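Local coordinates for tubulin-like protein CetZ2 (Haloferax volcanii, PDB 4B45) that binds GTP, forms tubulin-like protofilaments and takes part in controlling cell shape in this archaeon, at residues Leu162-Ala167 with Ser256-Ser261; Gly221-Gly226 with Leu313-Gly318; Leu32-Val37 with Leu47-Val52. All blocks are in the same frame, centred on the assembly; numbering follows the deposited sequence.

Interaction 1: residues Leu162-Ala167 with Ser256-Ser261. With GSP (5'-guanosine-diphosphate-monothiophosphate), chain C.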
loop_
_atom_site.group_PDB
_atom_site.type_symbol
_atom_site.label_atom_id
_atom_site.label_comp_id
_atom_site.label_asym_id
_atom_site.label_seq_id
_atom_site.Cartn_x
_atom_site.Cartn_y
_atom_site.Cartn_z
ATOM N N LEU A 162 -1.884 -2.648 4.480
ATOM C CA LEU A 162 -2.535 -1.592 5.250
ATOM C C LEU A 162 -1.657 -0.378 5.478
ATOM O O LEU A 162 -0.480 -0.495 5.820
ATOM C CB LEU A 162 -2.999 -2.117 6.608
ATOM C CG LEU A 162 -4.285 -2.942 6.688
ATOM C CD1 LEU A 162 -4.584 -3.298 8.154
ATOM C CD2 LEU A 162 -5.455 -2.181 6.054
ATOM N N VAL A 163 -2.260 0.790 5.304
ATOM C CA VAL A 163 -1.650 2.055 5.659
ATOM C C VAL A 163 -2.414 2.657 6.825
ATOM O O VAL A 163 -3.610 2.949 6.715
ATOM C CB VAL A 163 -1.751 3.052 4.490
ATOM C CG1 VAL A 163 -1.200 4.413 4.904
ATOM C CG2 VAL A 163 -1.041 2.511 3.272
ATOM N N ASP A 164 -1.726 2.851 7.939
ATOM C CA ASP A 164 -2.300 3.539 9.086
ATOM C C ASP A 164 -2.026 5.053 8.994
ATOM O O ASP A 164 -0.877 5.488 9.107
ATOM C CB ASP A 164 -1.703 2.943 10.362
ATOM C CG ASP A 164 -2.271 3.552 11.631
ATOM O OD1 ASP A 164 -3.288 4.286 11.576
ATOM O OD2 ASP A 164 -1.696 3.275 12.705
ATOM N N ASN A 165 -3.075 5.850 8.777
ATOM C CA ASN A 165 -2.926 7.302 8.686
ATOM C C ASN A 165 -2.259 7.898 9.915
ATOM O O ASN A 165 -1.498 8.862 9.824
ATOM C CB ASN A 165 -4.289 7.988 8.465
ATOM C CG ASN A 165 -4.692 8.026 6.997
ATOM O OD1 ASN A 165 -3.956 7.535 6.136
ATOM N ND2 ASN A 165 -5.875 8.610 6.703
ATOM N N ASP A 166 -2.568 7.333 11.074
ATOM C CA ASP A 166 -1.945 7.763 12.317
ATOM C C ASP A 166 -0.432 7.498 12.342
ATOM O O ASP A 166 0.274 8.084 13.154
ATOM C CB ASP A 166 -2.608 7.076 13.517
ATOM C CG ASP A 166 -3.879 7.768 13.956
ATOM O OD1 ASP A 166 -4.138 8.897 13.486
ATOM O OD2 ASP A 166 -4.623 7.186 14.776
ATOM N N ALA A 167 0.067 6.625 11.462
ATOM C CA ALA A 167 1.502 6.320 11.446
ATOM C C ALA A 167 2.313 7.426 10.767
ATOM O O ALA A 167 3.536 7.477 10.881
ATOM C CB ALA A 167 1.770 4.986 10.772
ATOM N N SER A 256 4.190 0.683 7.666
ATOM C CA SER A 256 2.966 1.368 7.262
ATOM C C SER A 256 1.798 1.073 8.213
ATOM O O SER A 256 0.863 1.874 8.338
ATOM C CB SER A 256 2.607 0.995 5.819
ATOM O OG SER A 256 2.350 -0.392 5.709
ATOM N N LEU A 257 1.872 -0.086 8.861
ATOM C CA LEU A 257 1.000 -0.471 9.970
ATOM C C LEU A 257 1.842 -0.729 11.232
ATOM O O LEU A 257 2.682 -1.622 11.225
ATOM C CB LEU A 257 0.296 -1.777 9.611
ATOM C CG LEU A 257 -0.546 -2.414 10.718
ATOM C CD1 LEU A 257 -1.806 -1.569 10.988
ATOM C CD2 LEU A 257 -0.914 -3.845 10.344
ATOM N N PRO A 258 1.614 0.030 12.326
ATOM C CA PRO A 258 2.389 -0.183 13.566
ATOM C C PRO A 258 2.272 -1.591 14.159
ATOM O O PRO A 258 1.222 -2.238 14.049
ATOM C CB PRO A 258 1.764 0.818 14.552
ATOM C CG PRO A 258 1.172 1.880 13.686
ATOM C CD PRO A 258 0.706 1.187 12.434
ATOM N N ASP A 259 3.346 -2.033 14.814
ATOM C CA ASP A 259 3.393 -3.330 15.497
ATOM C C ASP A 259 3.092 -4.505 14.549
ATOM O O ASP A 259 2.282 -5.377 14.860
ATOM C CB ASP A 259 2.457 -3.341 16.719
ATOM C CG ASP A 259 2.741 -4.499 17.668
ATOM O OD1 ASP A 259 3.907 -4.947 17.730
ATOM O OD2 ASP A 259 1.801 -4.961 18.357
ATOM N N ALA A 260 3.775 -4.538 13.409
ATOM C CA ALA A 260 3.541 -5.578 12.406
ATOM C C ALA A 260 4.643 -6.640 12.336
ATOM O O ALA A 260 4.773 -7.315 11.314
ATOM C CB ALA A 260 3.367 -4.940 11.033
ATOM N N SER A 261 5.418 -6.798 13.410
ATOM C CA SER A 261 6.547 -7.743 13.424
ATOM C C SER A 261 6.146 -9.197 13.256
ATOM O O SER A 261 6.794 -9.942 12.535
ATOM C CB SER A 261 7.352 -7.632 14.722
ATOM O OG SER A 261 8.418 -6.719 14.586
HETATM P PG GSP C . -17.601 9.336 1.571
HETATM O O3B GSP C . -16.946 8.305 0.531
HETATM S S1G GSP C . -16.939 9.192 3.525
HETATM O O2G GSP C . -17.387 10.797 1.077
HETATM O O3G GSP C . -19.025 8.949 1.602
HETATM P PB GSP C . -15.392 8.056 0.259
HETATM O O1B GSP C . -14.872 8.746 -0.978
HETATM O O2B GSP C . -15.201 6.557 0.068
HETATM P PA GSP C . -12.970 8.758 1.490
HETATM O O1A GSP C . -12.579 10.209 1.575
HETATM O O2A GSP C . -12.241 8.149 0.321
HETATM O O3A GSP C . -14.525 8.555 1.471
HETATM O "O5'" GSP C . -12.462 7.967 2.727
HETATM C "C5'" GSP C . -12.383 8.515 3.999
HETATM C "C4'" GSP C . -11.235 7.999 4.757
HETATM O "O4'" GSP C . -10.061 8.126 4.011
HETATM C "C3'" GSP C . -11.003 8.750 6.006
HETATM O "O3'" GSP C . -10.419 7.866 6.884
HETATM C "C2'" GSP C . -10.039 9.783 5.642
HETATM O "O2'" GSP C . -9.261 10.104 6.745
HETATM C "C1'" GSP C . -9.215 9.111 4.656
HETATM N N9 GSP C . -8.666 9.945 3.605
HETATM C C8 GSP C . -9.324 10.856 2.881
HETATM N N7 GSP C . -8.486 11.383 1.968
HETATM C C5 GSP C . -7.266 10.781 2.108
HETATM C C6 GSP C . -6.031 10.923 1.420
HETATM O O6 GSP C . -5.872 11.826 0.385
HETATM N N1 GSP C . -4.984 10.160 1.816
HETATM C C2 GSP C . -5.120 9.275 2.830
HETATM N N2 GSP C . -3.947 8.476 3.202
HETATM N N3 GSP C . -6.269 9.102 3.501
HETATM C C4 GSP C . -7.371 9.865 3.150
#
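Ser256 OG donates a hydrogen bond to Leu162 O at 2.8 Å, reaching the oxygen nearly along the C=O axis and joining the loop to the end of strand 159-164. The same OG accepts from Leu225 N, so this buried hydroxyl is gripped from two strands. Asp164, two residues after Leu162, gives its N-H to Ser256 O in an almost straight bond (172°), from a position tilted 24° out of the carbonyl plane.

Charge and turn formation centre on Asp164, whose CG stands anti to the backbone N (chi1 -178°). The side chains of Asp164 and Pro258 cross at about a right angle, with OD2 3.2 Å from Pro258 CD. OD1 is met from above the carboxylate plane by Asp166 N, an Asx turn at the start of the 3-10 segment 165-167, and is also paired with Arg324 in a salt bridge that should favour the ionised acid. This strand end and turn belong to the nucleotide-binding domain of the tubulin/FtsZ fold, while the Ser256 loop precedes strand 263-272 of the C-terminal domain; the contact therefore spans the two domains.

Apolar contacts are looser. Leu162 CD1 meets Leu257 CD2 at 4.3 Å, and Ala167 CB lies against Pro258 CD.

Asn165, next in the chain after Asp164, reads the guanine of the bound GTP analogue by a pair of bonds: its OD1 accepts from N2 of the base at 3.1 Å, and its ND2 donates to N3 at 3.3 Å. The side chain of Asn165 leaves the backbone away from the loop, while Tyr179 and Ile182 of helix 175-196 touch it.

Interaction 2: residues Gly221-Gly226 with Leu313-Gly318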
loop_
_atom_site.group_PDB
_atom_site.type_symbol
_atom_site.label_atom_id
_atom_site.label_comp_id
_atom_site.label_asym_id
_atom_site.label_seq_id
_atom_site.Cartn_x
_atom_site.Cartn_y
_atom_site.Cartn_z
ATOM N N GLY A 221 -4.216 -12.299 3.975
ATOM C CA GLY A 221 -4.483 -11.477 5.140
ATOM C C GLY A 221 -3.758 -10.152 5.100
ATOM O O GLY A 221 -3.429 -9.642 4.030
ATOM N N ILE A 222 -3.480 -9.603 6.277
ATOM C CA ILE A 222 -2.934 -8.259 6.367
ATOM C C ILE A 222 -1.442 -8.211 6.075
ATOM O O ILE A 222 -0.677 -9.062 6.536
ATOM C CB ILE A 222 -3.231 -7.637 7.750
ATOM C CG1 ILE A 222 -4.724 -7.346 7.874
ATOM C CG2 ILE A 222 -2.461 -6.356 7.941
ATOM C CD1 ILE A 222 -5.139 -6.937 9.258
ATOM N N ALA A 223 -1.025 -7.217 5.296
ATOM C CA ALA A 223 0.398 -7.007 5.080
ATOM C C ALA A 223 0.823 -5.599 5.485
ATOM O O ALA A 223 -0.013 -4.675 5.578
ATOM C CB ALA A 223 0.780 -7.306 3.633
ATOM N N ALA A 224 2.119 -5.444 5.754
ATOM C CA ALA A 224 2.669 -4.136 6.088
ATOM C C ALA A 224 3.948 -3.900 5.318
ATOM O O ALA A 224 4.626 -4.847 4.895
ATOM C CB ALA A 224 2.902 -4.004 7.589
ATOM N N LEU A 225 4.283 -2.635 5.116
ATOM C CA LEU A 225 5.465 -2.320 4.334
ATOM C C LEU A 225 6.338 -1.350 5.092
ATOM O O LEU A 225 5.934 -0.227 5.338
ATOM C CB LEU A 225 5.090 -1.744 2.967
ATOM C CG LEU A 225 6.297 -1.509 2.041
ATOM C CD1 LEU A 225 7.152 -2.791 1.892
ATOM C CD2 LEU A 225 5.892 -0.973 0.657
ATOM N N GLY A 226 7.533 -1.795 5.468
ATOM C CA GLY A 226 8.429 -0.972 6.251
ATOM C C GLY A 226 9.481 -0.276 5.410
ATOM O O GLY A 226 9.962 -0.822 4.412
ATOM N N LEU A 313 13.814 -1.898 2.688
ATOM C CA LEU A 313 12.404 -1.879 2.387
ATOM C C LEU A 313 11.957 -3.278 2.734
ATOM O O LEU A 313 12.406 -4.243 2.112
ATOM C CB LEU A 313 12.221 -1.602 0.906
ATOM C CG LEU A 313 10.830 -1.412 0.325
ATOM C CD1 LEU A 313 10.242 -0.074 0.787
ATOM C CD2 LEU A 313 10.924 -1.474 -1.194
ATOM N N VAL A 314 11.128 -3.402 3.765
ATOM C CA VAL A 314 10.706 -4.720 4.237
ATOM C C VAL A 314 9.201 -4.935 4.143
ATOM O O VAL A 314 8.439 -4.286 4.849
ATOM C CB VAL A 314 11.119 -4.947 5.689
ATOM C CG1 VAL A 314 10.636 -6.302 6.154
ATOM C CG2 VAL A 314 12.648 -4.850 5.826
ATOM N N LEU A 315 8.790 -5.867 3.284
ATOM C CA LEU A 315 7.392 -6.254 3.146
ATOM C C LEU A 315 7.111 -7.392 4.108
ATOM O O LEU A 315 7.848 -8.376 4.135
ATOM C CB LEU A 315 7.101 -6.709 1.705
ATOM C CG LEU A 315 5.682 -7.231 1.429
ATOM C CD1 LEU A 315 4.622 -6.138 1.667
ATOM C CD2 LEU A 315 5.550 -7.839 0.017
ATOM N N LEU A 316 6.067 -7.247 4.918
ATOM C CA LEU A 316 5.675 -8.293 5.852
ATOM C C LEU A 316 4.305 -8.817 5.477
ATOM O O LEU A 316 3.329 -8.066 5.467
ATOM C CB LEU A 316 5.642 -7.741 7.274
ATOM C CG LEU A 316 6.955 -7.110 7.742
ATOM C CD1 LEU A 316 6.700 -5.962 8.679
ATOM C CD2 LEU A 316 7.820 -8.160 8.417
ATOM N N GLY A 317 4.220 -10.108 5.184
ATOM C CA GLY A 317 2.958 -10.686 4.760
ATOM C C GLY A 317 2.376 -11.536 5.864
ATOM O O GLY A 317 3.119 -12.122 6.652
ATOM N N GLY A 318 1.050 -11.593 5.943
ATOM C CA GLY A 318 0.386 -12.373 6.981
ATOM C C GLY A 318 0.675 -11.854 8.376
ATOM O O GLY A 318 1.081 -12.606 9.259
HETATM O O HOH W 1 -0.388 -10.740 3.531
#
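Strands 222-226 and 313-317 run antiparallel at 170°, their axes 4.6 Å apart, with Ala224-Leu316 and Gly226-Val314 as hydrogen-bonded pairs and Leu225-Leu315 as the non-hydrogen-bonded pair between them. Each hydrogen-bonded pair exchanges two N-H...O bonds; the shortest, 2.7 Å, runs from Gly226 N to Val314 O. Ala223 CA adds a CA-H...O contact to Leu316 O.

On one face Leu225 and Leu315 interlock. Leu225 holds CG anti to its backbone N (chi1 -175°), and chi2 of 53° turns its CD1 methyl onto the partner strand, 3.7 Å from Leu315 CA and 3.9 Å from Leu315 CB. Leu315 answers with its own CD1, which reaches back to Ala224 O at 3.5 Å. Leu313 also reaches Leu225 CD1, with its CG at 4.2 Å. Helices 175-196 and 210-217 pack on these side chains. The other face carries Ala224, whose CB meets Leu316 CD1 at 4.4 Å.

Where the chain turns a corner at Gly318, a water accepts from Gly318 N at 2.9 Å and makes a weak bond to Gly221 O.

Paired amides and carbonyls satisfy each other within a largely apolar setting, with branched leucine tips over the backbone; this implies that the central hydrogen bonds are shielded from solvent, while a water bridges the strand ends at Gly221 and Gly318, beyond the last paired residues.

Interaction 3: residues Leu32-Val37 with Leu47-Val52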
loop_
_atom_site.group_PDB
_atom_site.type_symbol
_atom_site.label_atom_id
_atom_site.label_comp_id
_atom_site.label_asym_id
_atom_site.label_seq_id
_atom_site.Cartn_x
_atom_site.Cartn_y
_atom_site.Cartn_z
ATOM N N LEU A 32 1.271 0.217 -14.936
ATOM C CA LEU A 32 0.914 0.129 -16.344
ATOM C C LEU A 32 -0.281 1.022 -16.638
ATOM O O LEU A 32 -0.429 1.534 -17.743
ATOM C CB LEU A 32 0.612 -1.316 -16.754
ATOM C CG LEU A 32 1.743 -2.342 -16.617
ATOM C CD1 LEU A 32 1.411 -3.577 -17.439
ATOM C CD2 LEU A 32 3.072 -1.750 -17.060
ATOM N N ASP A 33 -1.129 1.213 -15.640
ATOM C CA ASP A 33 -2.285 2.080 -15.796
ATOM C C ASP A 33 -2.853 2.383 -14.431
ATOM O O ASP A 33 -2.512 1.719 -13.453
ATOM C CB ASP A 33 -3.347 1.415 -16.668
ATOM C CG ASP A 33 -4.218 2.421 -17.380
ATOM O OD1 ASP A 33 -4.724 3.356 -16.722
ATOM O OD2 ASP A 33 -4.386 2.285 -18.605
ATOM N N ALA A 34 -3.710 3.395 -14.371
ATOM C CA ALA A 34 -4.357 3.808 -13.128
ATOM C C ALA A 34 -5.730 4.368 -13.465
ATOM O O ALA A 34 -5.866 5.153 -14.398
ATOM C CB ALA A 34 -3.528 4.869 -12.418
ATOM N N VAL A 35 -6.745 3.931 -12.729
ATOM C CA VAL A 35 -8.110 4.387 -12.945
ATOM C C VAL A 35 -8.724 4.720 -11.595
ATOM O O VAL A 35 -8.527 3.987 -10.630
ATOM C CB VAL A 35 -8.967 3.282 -13.583
ATOM C CG1 VAL A 35 -10.353 3.812 -13.936
ATOM C CG2 VAL A 35 -8.300 2.747 -14.811
ATOM N N ALA A 36 -9.478 5.809 -11.517
ATOM C CA ALA A 36 -10.192 6.110 -10.283
ATOM C C ALA A 36 -11.693 5.987 -10.485
ATOM O O ALA A 36 -12.238 6.482 -11.466
ATOM C CB ALA A 36 -9.818 7.490 -9.750
ATOM N N VAL A 37 -12.339 5.284 -9.561
ATOM C CA VAL A 37 -13.772 5.107 -9.572
ATOM C C VAL A 37 -14.354 5.831 -8.359
ATOM O O VAL A 37 -13.814 5.737 -7.263
ATOM C CB VAL A 37 -14.147 3.614 -9.480
ATOM C CG1 VAL A 37 -15.656 3.428 -9.664
ATOM C CG2 VAL A 37 -13.364 2.796 -10.507
ATOM N N LEU A 47 -8.359 14.700 -10.545
ATOM C CA LEU A 47 -7.349 13.661 -10.717
ATOM C C LEU A 47 -6.792 13.579 -12.137
ATOM O O LEU A 47 -7.521 13.776 -13.110
ATOM C CB LEU A 47 -7.916 12.305 -10.303
ATOM C CG LEU A 47 -8.427 12.220 -8.870
ATOM C CD1 LEU A 47 -9.044 10.863 -8.622
ATOM C CD2 LEU A 47 -7.293 12.473 -7.891
ATOM N N PRO A 48 -5.489 13.284 -12.255
ATOM C CA PRO A 48 -4.796 13.175 -13.543
ATOM C C PRO A 48 -4.831 11.760 -14.126
ATOM O O PRO A 48 -4.135 11.490 -15.097
ATOM C CB PRO A 48 -3.357 13.544 -13.179
ATOM C CG PRO A 48 -3.209 13.042 -11.796
ATOM C CD PRO A 48 -4.544 13.232 -11.124
ATOM N N VAL A 49 -5.621 10.872 -13.531
ATOM C CA VAL A 49 -5.765 9.518 -14.044
ATOM C C VAL A 49 -7.120 9.381 -14.731
ATOM O O VAL A 49 -7.987 10.254 -14.595
ATOM C CB VAL A 49 -5.667 8.472 -12.918
ATOM C CG1 VAL A 49 -4.344 8.628 -12.159
ATOM C CG2 VAL A 49 -6.860 8.605 -11.967
ATOM N N GLU A 50 -7.293 8.300 -15.485
ATOM C CA GLU A 50 -8.593 7.977 -16.059
ATOM C C GLU A 50 -9.607 7.847 -14.929
ATOM O O GLU A 50 -9.307 7.266 -13.883
ATOM C CB GLU A 50 -8.517 6.673 -16.859
ATOM C CG GLU A 50 -9.857 6.174 -17.388
ATOM C CD GLU A 50 -10.486 7.121 -18.400
ATOM O OE1 GLU A 50 -9.728 7.761 -19.164
ATOM O OE2 GLU A 50 -11.736 7.222 -18.440
ATOM N N THR A 51 -10.799 8.399 -15.140
ATOM C CA THR A 51 -11.840 8.420 -14.117
ATOM C C THR A 51 -13.126 7.740 -14.591
ATOM O O THR A 51 -13.479 7.817 -15.774
ATOM C CB THR A 51 -12.169 9.866 -13.679
ATOM O OG1 THR A 51 -12.635 10.615 -14.803
ATOM C CG2 THR A 51 -10.940 10.556 -13.113
ATOM N N VAL A 52 -13.801 7.059 -13.668
ATOM C CA VAL A 52 -15.115 6.475 -13.926
ATOM C C VAL A 52 -16.108 6.893 -12.856
ATOM O O VAL A 52 -15.920 6.596 -11.667
ATOM C CB VAL A 52 -15.097 4.939 -13.935
ATOM C CG1 VAL A 52 -16.485 4.418 -14.303
ATOM C CG2 VAL A 52 -14.055 4.419 -14.900
#
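Ala36 CB is met by two side chains from the approach to strand 50-53: Leu47 CD1 at 3.6 Å and Val49 CG2 at 3.9 Å. Val49 spreads its two methyls over two alanines of the neighbouring strand: CG1 lies against Ala34 CB, while CG2, between the backbone N and the carbonyl carbon, faces Ala36. Helix 9-26 touches this side through Gln20, which packs on Ala34 and Val49.

The other face of the sheet carries Val35, Val37 and Val52. Val35 and Val52 cross obliquely, CG1 of Val35 to CG2 of Val52 at 3.9 Å; Val35 CG1 is anti to its backbone N (chi1 -174°) and also lies over Glu50 O. Helix 68-85 packs on Val37 and Val52.

Between these faces the backbones pair in parallel through Ala36, which donates to Glu50 O and accepts from Val52 N, both at 2.8 Å.

Strand 31-38, helix 41-45 and strand 50-53 form a beta-alpha-beta unit at the edge of the Rossmann-like GTPase domain, with Leu47 near Gly13 of the GTP site.

In the fold
From the N terminus, interaction 3 comes first: it closes the short loop through helix 41-45 and joins the outermost strand 50-53 to strand 31-38 in the GTPase domain. It is complete before the other two begin. Interaction 1 then opens at the end of strand 159-164, and interaction 2 opens at 221-226 before interaction 1 closes at 256-261; interaction 2 closes last, at 313-318, so the two long loops cross. They touch along strands 159-164 and 222-231 and through the loop 256-261, tying the GTPase domain to the C-terminal domain. All three reach the same mixed sheet, with interaction 3 centred about 26 Å from each of the others.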